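Local coordinates for mitochondrial dynamics protein MID49 (Mus musculus, PDB 4WOY), which recruits the fission mediator DNM1L (Drp1) to the mitochondrial outer membrane, regulates its GTPase activity and is required for mitochondrial fission, at residues L124-L129 with S202-L206; Q207-E213 with C294-P298; L6-E10 with R230-L234. The protein carries 1 engineered substitution. All blocks are in the same frame, centred on the assembly; numbering follows the deposited sequence.

How the interactions relate
Interactions 1 and 2 both use strand 205-208, one after the other along the chain, with centres about 19 Å apart. Interaction 1 stays inside the nucleotidyltransferase-like part and ties a helix start to the loop leading into that strand and to its first residue. Its chemistry is mostly hydrogen bonding around serines, with a buried tryptophan. Interaction 2 lies nearest the centre of the chain, about 10 Å from it. It joins that part to the Mab-21-like helical part through a phenylalanine, a leucine and one amide pair. Interaction 3 is about 37 Å from interaction 1, centre to centre, beyond the chain's centre. It packs two helices through a salt bridge and leucines. All three contacts are partly buried.

Interaction 1: L124-L129 with S202-L206; sequences LSSRVL and SNLWL
S126 and W205 meet where helix 126-139 begins, beside strand 205-208 of the nucleotidyltransferase-like fold. S126 CB lies over one face of the indole, 3.8 Å from the centroid of its five-membered ring, a CH-pi contact. The ring's edge is fixed too. W205 NE1 donates to L124 O at 3.0 Å in a nearly straight bond, with the oxygen in the ring plane. Farther along the indole, W205 CZ2 touches L129 CD1 at 3.7 Å and L124 CD2 a little farther off. S126 OG sits between its own backbone N and carbonyl carbon (chi1 67°). S126 OG lies 2.6 Å from S202 O and 2.7 Å from L204 O; its single proton could serve either. S126 N donates to N203 O. S125 is the N-cap of the helix. S125 OG accepts from V128 N, the capping bond, and donates to N203 OD1 at 2.8 Å. R127 lies alongside N203, bent at chi3 (59°), which brings its guanidinium to the same amide. V120 of strand 119-120 touches S125, R127 and N203. N203 OD1 has two donors, S125 OG and R127 NH2; R127 NH2 comes in at 3.3 Å on a lone pair in the carbonyl plane.

Interaction 2: Q207-E213 with C294-P298; sequences QDLYPVE and CHFNP
The F296 ring has V212 on one face and H295 on the other. V212 CG1 stands over its centre, 3.6 Å from the centroid and almost on the ring normal, as a CH-pi contact. On the opposite face H295 ND1 also sits over the centre, and the imidazole turns an edge toward F296. F296 belongs to a type I beta turn from C294 to N297, closed by N297 N donating to C294 O. The turn, in the Mab-21-like helical part, packs on the end of strand 205-208 and the start of helix 210-224. E213 slides past the ring in the opposite direction, its CG 3.9 Å from F296 CD2. Beyond CG its chain is extended and carries the carboxylate away from the ring to a water. That water donates to E213 OE2 and accepts from F296 N at 3.3 Å, bridging helix and turn. Q255 of helix 250-261 is a second link, accepting from H295 N and bonding weakly to E213 OE2. L209 CD1 packs against the turn, 3.8 Å from F296 CB and as close to N297 CB. C294 SG lies a little farther from the same methyl. N297 OD1 is hydrogen-bonded with S299 OG, which would limit rotation of the amide; ND2 also has a weak bond to P95 O. Q207 is stretched out from the strand (chi1 178°) and brings its amide to that of N297, the two planes 88° apart. N297 ND2 donates to Q207 OE1 at 2.8 Å, tilted from the carbonyl plane, with an N-H...O angle of 139°.

Interaction 3: L6-E10 with R230-L234; sequences LLAFE and RLLLL
E10 and R230 form a salt bridge between helix 2-14 and helix 228-241. R230 NE donates to E10 OE2 at 2.6 Å. The donor comes to the syn side of the carboxylate, and the oxygen lies near the guanidinium plane, at its edge. R230 NH2 adds a weak bond to E10 OE1 at 2.9 Å. Both carboxylate oxygens are thus engaged by one arginine. The planes of the two groups are 49° apart, which fits the weakness of the second bond. E10 reaches across because its CG is anti to the backbone N (chi1 180°) and the chain is extended to CD. R230 is extended from CG to NE and crosses it at about a right angle. R230 NH2 has a second acidic partner in E269, and NH1 has a hydrogen-bond partner of its own beyond the two segments. E10 is buried, and the arginine would be expected to keep its carboxylate charged. L7 CD2 lies at the guanidinium edge, 3.4 Å from R230 NH2. The rest is apolar. L234 divides its two methyls: CD1 meets L6 CD2 at 3.7 Å, while CD2 lies at the edge of the F9 ring, 3.8 Å from F9 CD2. L272 packs on both L6 and R230, and F329 at the chain end touches L6 and F9. The short helix segments cross at 75°, with their axes 11.4 Å apart. This is a steep helix-helix crossing, with leucine packing beside a twisted side-on salt bridge carried mainly by NE, and it fastens the N-terminal helix to the helical part of the protein.

Interaction 1: L124-L129 with S202-L206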
ATOM      1  N   LEU A 124     -14.714   3.584  16.812  1.00 39.97           N
ATOM      2  CA  LEU A 124     -13.884   2.403  16.765  1.00 27.58           C
ATOM      3  C   LEU A 124     -12.430   2.803  16.521  1.00 32.20           C
ATOM      4  O   LEU A 124     -12.093   3.347  15.467  1.00 39.04           O
ATOM      5  CB  LEU A 124     -14.363   1.470  15.661  1.00 28.04           C
ATOM      6  CG  LEU A 124     -13.665   0.131  15.496  1.00 42.35           C
ATOM      7  CD1 LEU A 124     -13.880  -0.693  16.730  1.00 27.93           C
ATOM      8  CD2 LEU A 124     -14.249  -0.546  14.281  1.00 43.60           C
ATOM      9  N   SER A 125     -11.575   2.522  17.500  1.00 29.91           N
ATOM     10  CA  SER A 125     -10.209   3.040  17.483  1.00 35.56           C
ATOM     11  C   SER A 125      -9.236   2.125  16.751  1.00 30.51           C
ATOM     12  O   SER A 125      -8.982   1.032  17.203  1.00 36.61           O
ATOM     13  CB  SER A 125      -9.700   3.256  18.906  1.00 31.07           C
ATOM     14  OG  SER A 125      -8.338   3.670  18.890  1.00 28.99           O
ATOM     15  N   SER A 126      -8.662   2.596  15.651  1.00 33.51           N
ATOM     16  CA  SER A 126      -7.648   1.810  14.976  1.00 45.88           C
ATOM     17  C   SER A 126      -6.458   1.570  15.924  1.00 40.50           C
ATOM     18  O   SER A 126      -5.915   0.473  15.951  1.00 33.62           O
ATOM     19  CB  SER A 126      -7.222   2.491  13.668  1.00 41.67           C
ATOM     20  OG  SER A 126      -6.550   3.696  13.918  1.00 46.45           O
ATOM     21  N   ARG A 127      -6.104   2.578  16.732  1.00 30.71           N
ATOM     22  CA  ARG A 127      -4.963   2.480  17.638  1.00 28.51           C
ATOM     23  C   ARG A 127      -5.110   1.349  18.637  1.00 34.14           C
ATOM     24  O   ARG A 127      -4.149   0.635  18.894  1.00 33.88           O
ATOM     25  CB  ARG A 127      -4.746   3.782  18.414  1.00 34.33           C
ATOM     26  CG  ARG A 127      -3.801   3.635  19.623  1.00 39.09           C
ATOM     27  CD  ARG A 127      -3.613   4.946  20.369  1.00 44.43           C
ATOM     28  NE  ARG A 127      -4.884   5.480  20.872  1.00 58.19           N
ATOM     29  CZ  ARG A 127      -5.470   5.095  22.008  1.00 58.16           C
ATOM     30  NH1 ARG A 127      -4.900   4.169  22.783  1.00 56.40           N
ATOM     31  NH2 ARG A 127      -6.624   5.644  22.376  1.00 51.14           N
ATOM     32  N   VAL A 128      -6.294   1.200  19.217  1.00 36.86           N
ATOM     33  CA  VAL A 128      -6.535   0.132  20.181  1.00 37.09           C
ATOM     34  C   VAL A 128      -6.531  -1.231  19.475  1.00 38.92           C
ATOM     35  O   VAL A 128      -5.959  -2.213  19.974  1.00 46.70           O
ATOM     36  CB  VAL A 128      -7.858   0.364  20.948  1.00 37.24           C
ATOM     37  CG1 VAL A 128      -8.151  -0.797  21.903  1.00 34.00           C
ATOM     38  CG2 VAL A 128      -7.784   1.690  21.721  1.00 35.00           C
ATOM     39  N   LEU A 129      -7.126  -1.275  18.289  1.00 28.22           N
ATOM     40  CA  LEU A 129      -7.052  -2.465  17.460  1.00 37.97           C
ATOM     41  C   LEU A 129      -5.607  -2.833  17.147  1.00 39.47           C
ATOM     42  O   LEU A 129      -5.232  -3.989  17.244  1.00 37.75           O
ATOM     43  CB  LEU A 129      -7.825  -2.233  16.173  1.00 34.31           C
ATOM     44  CG  LEU A 129      -9.275  -2.597  16.468  1.00 45.37           C
ATOM     45  CD1 LEU A 129     -10.237  -1.871  15.535  1.00 45.09           C
ATOM     46  CD2 LEU A 129      -9.404  -4.138  16.362  1.00 45.29           C
ATOM     47  N   SER A 202      -4.725   8.692  16.088  1.00 59.67           N
ATOM     48  CA  SER A 202      -4.498   7.259  15.961  1.00 60.78           C
ATOM     49  C   SER A 202      -5.785   6.507  16.203  1.00 61.34           C
ATOM     50  O   SER A 202      -5.894   5.322  15.887  1.00 68.71           O
ATOM     51  CB  SER A 202      -3.401   6.778  16.925  1.00 72.93           C
ATOM     52  OG  SER A 202      -2.115   6.790  16.323  1.00 80.60           O
ATOM     53  N   ASN A 203      -6.785   7.203  16.720  1.00 43.10           N
ATOM     54  CA  ASN A 203      -8.116   6.629  16.701  1.00 40.92           C
ATOM     55  C   ASN A 203      -8.644   6.554  15.252  1.00 39.36           C
ATOM     56  O   ASN A 203      -9.378   5.643  14.901  1.00 38.11           O
ATOM     57  CB  ASN A 203      -9.055   7.445  17.595  1.00 40.46           C
ATOM     58  CG  ASN A 203      -8.643   7.402  19.064  1.00 41.96           C
ATOM     59  OD1 ASN A 203      -8.177   6.374  19.564  1.00 42.72           O
ATOM     60  ND2 ASN A 203      -8.782   8.537  19.751  1.00 42.68           N
ATOM     61  N   LEU A 204      -8.212   7.472  14.395  1.00 39.77           N
ATOM     62  CA  LEU A 204      -8.647   7.461  13.004  1.00 43.34           C
ATOM     63  C   LEU A 204      -8.004   6.340  12.173  1.00 43.96           C
ATOM     64  O   LEU A 204      -6.893   5.890  12.463  1.00 40.14           O
ATOM     65  CB  LEU A 204      -8.372   8.810  12.343  1.00 39.46           C
ATOM     66  CG  LEU A 204      -9.087   9.986  13.018  1.00 39.80           C
ATOM     67  CD1 LEU A 204      -8.770  11.279  12.321  1.00 41.24           C
ATOM     68  CD2 LEU A 204     -10.585   9.776  13.070  1.00 38.10           C
ATOM     69  N   TRP A 205      -8.735   5.908  11.150  1.00 38.62           N
ATOM     70  CA  TRP A 205      -8.292   4.912  10.176  1.00 37.77           C
ATOM     71  C   TRP A 205      -7.617   5.603   8.993  1.00 42.88           C
ATOM     72  O   TRP A 205      -7.885   6.771   8.726  1.00 42.16           O
ATOM     73  CB  TRP A 205      -9.489   4.081   9.692  1.00 36.68           C
ATOM     74  CG  TRP A 205     -10.039   3.275  10.795  1.00 36.48           C
ATOM     75  CD1 TRP A 205     -10.619   3.736  11.943  1.00 36.08           C
ATOM     76  CD2 TRP A 205     -10.013   1.854  10.903  1.00 37.00           C
ATOM     77  NE1 TRP A 205     -10.956   2.688  12.758  1.00 36.25           N
ATOM     78  CE2 TRP A 205     -10.601   1.523  12.144  1.00 36.94           C
ATOM     79  CE3 TRP A 205      -9.557   0.830  10.067  1.00 37.78           C
ATOM     80  CZ2 TRP A 205     -10.744   0.214  12.562  1.00 37.77           C
ATOM     81  CZ3 TRP A 205      -9.697  -0.462  10.485  1.00 38.66           C
ATOM     82  CH2 TRP A 205     -10.290  -0.767  11.724  1.00 38.73           C
ATOM     83  N   LEU A 206      -6.736   4.894   8.292  1.00 38.97           N
ATOM     84  CA  LEU A 206      -6.068   5.480   7.149  1.00 39.66           C
ATOM     85  C   LEU A 206      -6.774   5.047   5.842  1.00 38.90           C
ATOM     86  O   LEU A 206      -7.103   3.872   5.630  1.00 38.57           O
ATOM     87  CB  LEU A 206      -4.606   5.061   7.152  1.00 41.21           C
ATOM     88  CG  LEU A 206      -3.678   5.675   6.122  1.00 42.27           C
ATOM     89  CD1 LEU A 206      -3.378   7.103   6.554  1.00 43.32           C
ATOM     90  CD2 LEU A 206      -2.428   4.868   6.034  1.00 43.68           C
TER

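Interaction 2: Q207-E213 with C294-P298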
ATOM      1  N   GLN A 207      -7.028   5.997   4.961  1.00 39.00           N
ATOM      2  CA  GLN A 207      -7.653   5.650   3.699  1.00 38.68           C
ATOM      3  C   GLN A 207      -6.658   4.912   2.825  1.00 44.99           C
ATOM      4  O   GLN A 207      -5.516   5.336   2.659  1.00 40.42           O
ATOM      5  CB  GLN A 207      -8.145   6.885   2.957  1.00 43.98           C
ATOM      6  CG  GLN A 207      -8.769   6.552   1.619  1.00 39.10           C
ATOM      7  CD  GLN A 207      -9.174   7.787   0.841  1.00 40.07           C
ATOM      8  OE1 GLN A 207      -8.350   8.670   0.570  1.00 45.23           O
ATOM      9  NE2 GLN A 207     -10.455   7.872   0.499  1.00 40.04           N
ATOM     10  N   ASP A 208      -7.121   3.823   2.237  1.00 49.48           N
ATOM     11  CA  ASP A 208      -6.310   3.070   1.314  1.00 39.91           C
ATOM     12  C   ASP A 208      -6.956   3.067  -0.065  1.00 40.05           C
ATOM     13  O   ASP A 208      -7.980   2.425  -0.268  1.00 39.78           O
ATOM     14  CB  ASP A 208      -6.134   1.646   1.813  1.00 44.88           C
ATOM     15  CG  ASP A 208      -5.416   0.768   0.799  1.00 46.98           C
ATOM     16  OD1 ASP A 208      -4.469   1.279   0.168  1.00 49.70           O
ATOM     17  OD2 ASP A 208      -5.816  -0.406   0.622  1.00 46.48           O
ATOM     18  N   LEU A 209      -6.353   3.802  -0.998  1.00 40.80           N
ATOM     19  CA  LEU A 209      -6.868   3.881  -2.366  1.00 41.30           C
ATOM     20  C   LEU A 209      -6.238   2.846  -3.304  1.00 47.20           C
ATOM     21  O   LEU A 209      -6.563   2.809  -4.496  1.00 42.81           O
ATOM     22  CB  LEU A 209      -6.672   5.281  -2.948  1.00 42.03           C
ATOM     23  CG  LEU A 209      -7.483   6.373  -2.235  1.00 44.37           C
ATOM     24  CD1 LEU A 209      -7.254   7.778  -2.824  1.00 43.02           C
ATOM     25  CD2 LEU A 209      -8.978   6.011  -2.203  1.00 43.52           C
ATOM     26  N   TYR A 210      -5.356   2.005  -2.773  1.00 42.23           N
ATOM     27  CA  TYR A 210      -4.614   1.077  -3.613  1.00 49.22           C
ATOM     28  C   TYR A 210      -5.531   0.182  -4.511  1.00 43.69           C
ATOM     29  O   TYR A 210      -5.292   0.096  -5.710  1.00 44.63           O
ATOM     30  CB  TYR A 210      -3.673   0.212  -2.750  1.00 43.65           C
ATOM     31  CG  TYR A 210      -3.011  -0.902  -3.533  1.00 44.92           C
ATOM     32  CD1 TYR A 210      -1.796  -0.690  -4.194  1.00 45.88           C
ATOM     33  CD2 TYR A 210      -3.614  -2.152  -3.640  1.00 45.46           C
ATOM     34  CE1 TYR A 210      -1.194  -1.692  -4.925  1.00 47.17           C
ATOM     35  CE2 TYR A 210      -3.027  -3.153  -4.369  1.00 51.87           C
ATOM     36  CZ  TYR A 210      -1.812  -2.925  -5.008  1.00 47.73           C
ATOM     37  OH  TYR A 210      -1.251  -3.935  -5.741  1.00 49.30           O
ATOM     38  N   PRO A 211      -6.585  -0.450  -3.949  1.00 46.28           N
ATOM     39  CA  PRO A 211      -7.440  -1.296  -4.805  1.00 47.99           C
ATOM     40  C   PRO A 211      -8.135  -0.538  -5.938  1.00 45.58           C
ATOM     41  O   PRO A 211      -8.323  -1.081  -7.025  1.00 53.09           O
ATOM     42  CB  PRO A 211      -8.484  -1.853  -3.827  1.00 43.91           C
ATOM     43  CG  PRO A 211      -7.824  -1.789  -2.489  1.00 44.91           C
ATOM     44  CD  PRO A 211      -7.020  -0.504  -2.532  1.00 45.25           C
ATOM     45  N   VAL A 212      -8.539   0.699  -5.676  1.00 43.96           N
ATOM     46  CA  VAL A 212      -9.191   1.522  -6.692  1.00 44.76           C
ATOM     47  C   VAL A 212      -8.218   1.910  -7.797  1.00 46.52           C
ATOM     48  O   VAL A 212      -8.554   1.858  -8.977  1.00 52.19           O
ATOM     49  CB  VAL A 212      -9.779   2.803  -6.077  1.00 44.05           C
ATOM     50  CG1 VAL A 212     -10.409   3.661  -7.157  1.00 45.39           C
ATOM     51  CG2 VAL A 212     -10.785   2.463  -5.000  1.00 43.18           C
ATOM     52  N   GLU A 213      -7.011   2.303  -7.385  1.00 48.92           N
ATOM     53  CA  GLU A 213      -5.949   2.732  -8.290  1.00 47.54           C
ATOM     54  C   GLU A 213      -5.498   1.608  -9.209  1.00 47.17           C
ATOM     55  O   GLU A 213      -5.333   1.812 -10.412  1.00 48.38           O
ATOM     56  CB  GLU A 213      -4.746   3.279  -7.506  1.00 45.72           C
ATOM     57  CG  GLU A 213      -5.059   4.536  -6.716  1.00 45.21           C
ATOM     58  CD  GLU A 213      -3.992   4.896  -5.684  1.00 44.97           C
ATOM     59  OE1 GLU A 213      -3.243   4.004  -5.240  1.00 44.83           O
ATOM     60  OE2 GLU A 213      -3.936   6.077  -5.293  1.00 45.26           O
ATOM     61  N   CYS A 294      -3.761  13.284  -4.600  1.00 50.89           N
ATOM     62  CA  CYS A 294      -4.245  11.944  -4.991  1.00 48.97           C
ATOM     63  C   CYS A 294      -5.301  12.032  -6.055  1.00 48.83           C
ATOM     64  O   CYS A 294      -6.227  12.813  -5.935  1.00 56.46           O
ATOM     65  CB  CYS A 294      -4.844  11.165  -3.831  1.00 42.24           C
ATOM     66  SG  CYS A 294      -3.741  10.186  -2.933  1.00 76.56           S
ATOM     67  N   HIS A 295      -5.190  11.182  -7.064  1.00 55.29           N
ATOM     68  CA  HIS A 295      -6.150  11.168  -8.157  1.00 53.94           C
ATOM     69  C   HIS A 295      -7.589  10.949  -7.671  1.00 57.21           C
ATOM     70  O   HIS A 295      -8.520  11.614  -8.123  1.00 64.32           O
ATOM     71  CB  HIS A 295      -5.772  10.096  -9.175  1.00 42.17           C
ATOM     72  CG  HIS A 295      -6.544  10.193 -10.453  1.00 52.18           C
ATOM     73  ND1 HIS A 295      -7.664   9.427 -10.709  1.00 55.63           N
ATOM     74  CD2 HIS A 295      -6.381  10.991 -11.537  1.00 49.84           C
ATOM     75  CE1 HIS A 295      -8.141   9.733 -11.903  1.00 57.91           C
ATOM     76  NE2 HIS A 295      -7.380  10.679 -12.423  1.00 55.36           N
ATOM     77  N   PHE A 296      -7.757  10.038  -6.723  1.00 53.36           N
ATOM     78  CA  PHE A 296      -9.075   9.677  -6.226  1.00 48.56           C
ATOM     79  C   PHE A 296      -9.367  10.320  -4.881  1.00 48.36           C
ATOM     80  O   PHE A 296     -10.354   9.994  -4.243  1.00 51.47           O
ATOM     81  CB  PHE A 296      -9.196   8.157  -6.095  1.00 50.57           C
ATOM     82  CG  PHE A 296      -9.225   7.430  -7.409  1.00 47.35           C
ATOM     83  CD1 PHE A 296     -10.384   7.404  -8.173  1.00 49.27           C
ATOM     84  CD2 PHE A 296      -8.098   6.741  -7.863  1.00 46.10           C
ATOM     85  CE1 PHE A 296     -10.432   6.733  -9.371  1.00 50.02           C
ATOM     86  CE2 PHE A 296      -8.137   6.058  -9.064  1.00 46.94           C
ATOM     87  CZ  PHE A 296      -9.308   6.056  -9.826  1.00 48.94           C
ATOM     88  N   ASN A 297      -8.474  11.194  -4.439  1.00 55.04           N
ATOM     89  CA  ASN A 297      -8.703  12.021  -3.262  1.00 57.55           C
ATOM     90  C   ASN A 297      -7.805  13.252  -3.299  1.00 61.01           C
ATOM     91  O   ASN A 297      -6.809  13.326  -2.560  1.00 54.81           O
ATOM     92  CB  ASN A 297      -8.443  11.235  -1.982  1.00 51.71           C
ATOM     93  CG  ASN A 297      -8.846  12.001  -0.740  1.00 54.29           C
ATOM     94  OD1 ASN A 297      -9.469  13.055  -0.835  1.00 62.58           O
ATOM     95  ND2 ASN A 297      -8.498  11.478   0.430  1.00 57.06           N
ATOM     96  N   PRO A 298      -8.178  14.237  -4.129  1.00 58.74           N
ATOM     97  CA  PRO A 298      -7.352  15.410  -4.456  1.00 56.47           C
ATOM     98  C   PRO A 298      -6.999  16.316  -3.272  1.00 56.24           C
ATOM     99  O   PRO A 298      -6.034  17.086  -3.359  1.00 56.54           O
ATOM    100  CB  PRO A 298      -8.214  16.155  -5.479  1.00 52.61           C
ATOM    101  CG  PRO A 298      -9.013  15.066  -6.129  1.00 51.80           C
ATOM    102  CD  PRO A 298      -9.352  14.129  -5.014  1.00 49.03           C
TER
HETATM  103  O   HOH W   1      -5.161   8.184  -6.040  1.00 41.25           O

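Interaction 3: L6-E10 with R230-L234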
ATOM      1  N   LEU A   6      16.397   1.723 -21.419  1.00 51.34           N
ATOM      2  CA  LEU A   6      15.228   1.618 -20.568  1.00 47.58           C
ATOM      3  C   LEU A   6      14.810   0.172 -20.450  1.00 46.18           C
ATOM      4  O   LEU A   6      14.532  -0.308 -19.368  1.00 44.91           O
ATOM      5  CB  LEU A   6      14.089   2.462 -21.137  1.00 57.34           C
ATOM      6  CG  LEU A   6      12.833   2.499 -20.276  1.00 57.50           C
ATOM      7  CD1 LEU A   6      12.288   3.920 -20.222  1.00 57.12           C
ATOM      8  CD2 LEU A   6      11.800   1.502 -20.794  1.00 57.62           C
ATOM      9  N   LEU A   7      14.784  -0.518 -21.584  1.00 61.75           N
ATOM     10  CA  LEU A   7      14.419  -1.931 -21.632  1.00 53.36           C
ATOM     11  C   LEU A   7      15.437  -2.751 -20.869  1.00 51.04           C
ATOM     12  O   LEU A   7      15.083  -3.705 -20.171  1.00 45.38           O
ATOM     13  CB  LEU A   7      14.324  -2.416 -23.071  1.00 47.95           C
ATOM     14  CG  LEU A   7      13.202  -1.851 -23.949  1.00 51.87           C
ATOM     15  CD1 LEU A   7      13.157  -2.576 -25.276  1.00 53.01           C
ATOM     16  CD2 LEU A   7      11.849  -1.912 -23.264  1.00 56.08           C
ATOM     17  N   ALA A   8      16.702  -2.358 -21.004  1.00 53.05           N
ATOM     18  CA  ALA A   8      17.799  -3.027 -20.310  1.00 55.97           C
ATOM     19  C   ALA A   8      17.674  -2.887 -18.780  1.00 47.19           C
ATOM     20  O   ALA A   8      17.797  -3.865 -18.036  1.00 40.88           O
ATOM     21  CB  ALA A   8      19.145  -2.472 -20.802  1.00 54.59           C
ATOM     22  N   PHE A   9      17.400  -1.677 -18.317  1.00 41.34           N
ATOM     23  CA  PHE A   9      17.182  -1.439 -16.891  1.00 40.85           C
ATOM     24  C   PHE A   9      15.991  -2.244 -16.368  1.00 40.49           C
ATOM     25  O   PHE A   9      16.052  -2.864 -15.293  1.00 42.89           O
ATOM     26  CB  PHE A   9      16.974   0.051 -16.633  1.00 41.94           C
ATOM     27  CG  PHE A   9      16.722   0.385 -15.201  1.00 43.41           C
ATOM     28  CD1 PHE A   9      17.784   0.581 -14.327  1.00 46.88           C
ATOM     29  CD2 PHE A   9      15.427   0.513 -14.724  1.00 42.08           C
ATOM     30  CE1 PHE A   9      17.565   0.897 -13.006  1.00 50.46           C
ATOM     31  CE2 PHE A   9      15.191   0.817 -13.406  1.00 49.23           C
ATOM     32  CZ  PHE A   9      16.270   1.010 -12.537  1.00 54.12           C
ATOM     33  N   GLU A  10      14.911  -2.237 -17.138  1.00 43.62           N
ATOM     34  CA  GLU A  10      13.715  -2.982 -16.781  1.00 44.99           C
ATOM     35  C   GLU A  10      14.086  -4.475 -16.651  1.00 48.90           C
ATOM     36  O   GLU A  10      13.736  -5.156 -15.674  1.00 50.02           O
ATOM     37  CB  GLU A  10      12.628  -2.740 -17.835  1.00 43.16           C
ATOM     38  CG  GLU A  10      11.303  -3.459 -17.610  1.00 48.40           C
ATOM     39  CD  GLU A  10      10.283  -3.132 -18.692  1.00 60.03           C
ATOM     40  OE1 GLU A  10      10.436  -3.615 -19.841  1.00 69.14           O
ATOM     41  OE2 GLU A  10       9.333  -2.381 -18.393  1.00 62.14           O
ATOM     42  N   ARG A 230       3.268  -1.014 -16.335  1.00 41.15           N
ATOM     43  CA  ARG A 230       4.668  -1.296 -16.563  1.00 40.34           C
ATOM     44  C   ARG A 230       5.522  -0.053 -16.221  1.00 39.58           C
ATOM     45  O   ARG A 230       6.596  -0.171 -15.616  1.00 44.68           O
ATOM     46  CB  ARG A 230       4.849  -1.752 -18.011  1.00 45.63           C
ATOM     47  CG  ARG A 230       6.258  -1.976 -18.429  1.00 44.64           C
ATOM     48  CD  ARG A 230       6.326  -3.045 -19.510  1.00 46.39           C
ATOM     49  NE  ARG A 230       7.556  -2.897 -20.270  1.00 52.57           N
ATOM     50  CZ  ARG A 230       7.667  -3.189 -21.552  1.00 52.44           C
ATOM     51  NH1 ARG A 230       6.616  -3.662 -22.212  1.00 53.72           N
ATOM     52  NH2 ARG A 230       8.830  -3.006 -22.164  1.00 49.18           N
ATOM     53  N   LEU A 231       5.028   1.129 -16.590  1.00 42.22           N
ATOM     54  CA  LEU A 231       5.711   2.386 -16.287  1.00 43.95           C
ATOM     55  C   LEU A 231       5.754   2.666 -14.783  1.00 37.79           C
ATOM     56  O   LEU A 231       6.733   3.208 -14.268  1.00 41.95           O
ATOM     57  CB  LEU A 231       5.048   3.564 -17.021  1.00 45.68           C
ATOM     58  CG  LEU A 231       5.624   4.935 -16.620  1.00 42.71           C
ATOM     59  CD1 LEU A 231       7.070   5.057 -17.050  1.00 38.12           C
ATOM     60  CD2 LEU A 231       4.813   6.106 -17.171  1.00 45.08           C
ATOM     61  N   LEU A 232       4.681   2.328 -14.081  1.00 34.71           N
ATOM     62  CA  LEU A 232       4.679   2.560 -12.643  1.00 46.18           C
ATOM     63  C   LEU A 232       5.803   1.725 -11.987  1.00 45.48           C
ATOM     64  O   LEU A 232       6.513   2.216 -11.100  1.00 38.46           O
ATOM     65  CB  LEU A 232       3.299   2.253 -12.028  1.00 36.28           C
ATOM     66  CG  LEU A 232       3.197   2.190 -10.504  1.00 38.74           C
ATOM     67  CD1 LEU A 232       3.611   3.515  -9.842  1.00 37.01           C
ATOM     68  CD2 LEU A 232       1.780   1.809 -10.130  1.00 33.02           C
ATOM     69  N   LEU A 233       5.981   0.488 -12.451  1.00 52.01           N
ATOM     70  CA  LEU A 233       7.021  -0.393 -11.900  1.00 49.99           C
ATOM     71  C   LEU A 233       8.430   0.131 -12.183  1.00 38.31           C
ATOM     72  O   LEU A 233       9.301   0.060 -11.323  1.00 45.08           O
ATOM     73  CB  LEU A 233       6.866  -1.808 -12.443  1.00 38.87           C
ATOM     74  CG  LEU A 233       5.765  -2.543 -11.690  1.00 45.24           C
ATOM     75  CD1 LEU A 233       5.353  -3.832 -12.415  1.00 46.71           C
ATOM     76  CD2 LEU A 233       6.206  -2.831 -10.268  1.00 43.73           C
ATOM     77  N   LEU A 234       8.626   0.680 -13.379  1.00 35.10           N
ATOM     78  CA  LEU A 234       9.872   1.362 -13.731  1.00 45.33           C
ATOM     79  C   LEU A 234      10.188   2.523 -12.796  1.00 46.78           C
ATOM     80  O   LEU A 234      11.305   2.637 -12.266  1.00 48.79           O
ATOM     81  CB  LEU A 234       9.803   1.910 -15.150  1.00 44.19           C
ATOM     82  CG  LEU A 234      10.321   0.959 -16.199  1.00 58.79           C
ATOM     83  CD1 LEU A 234       9.993   1.536 -17.543  1.00 64.94           C
ATOM     84  CD2 LEU A 234      11.822   0.772 -15.999  1.00 59.60           C
TER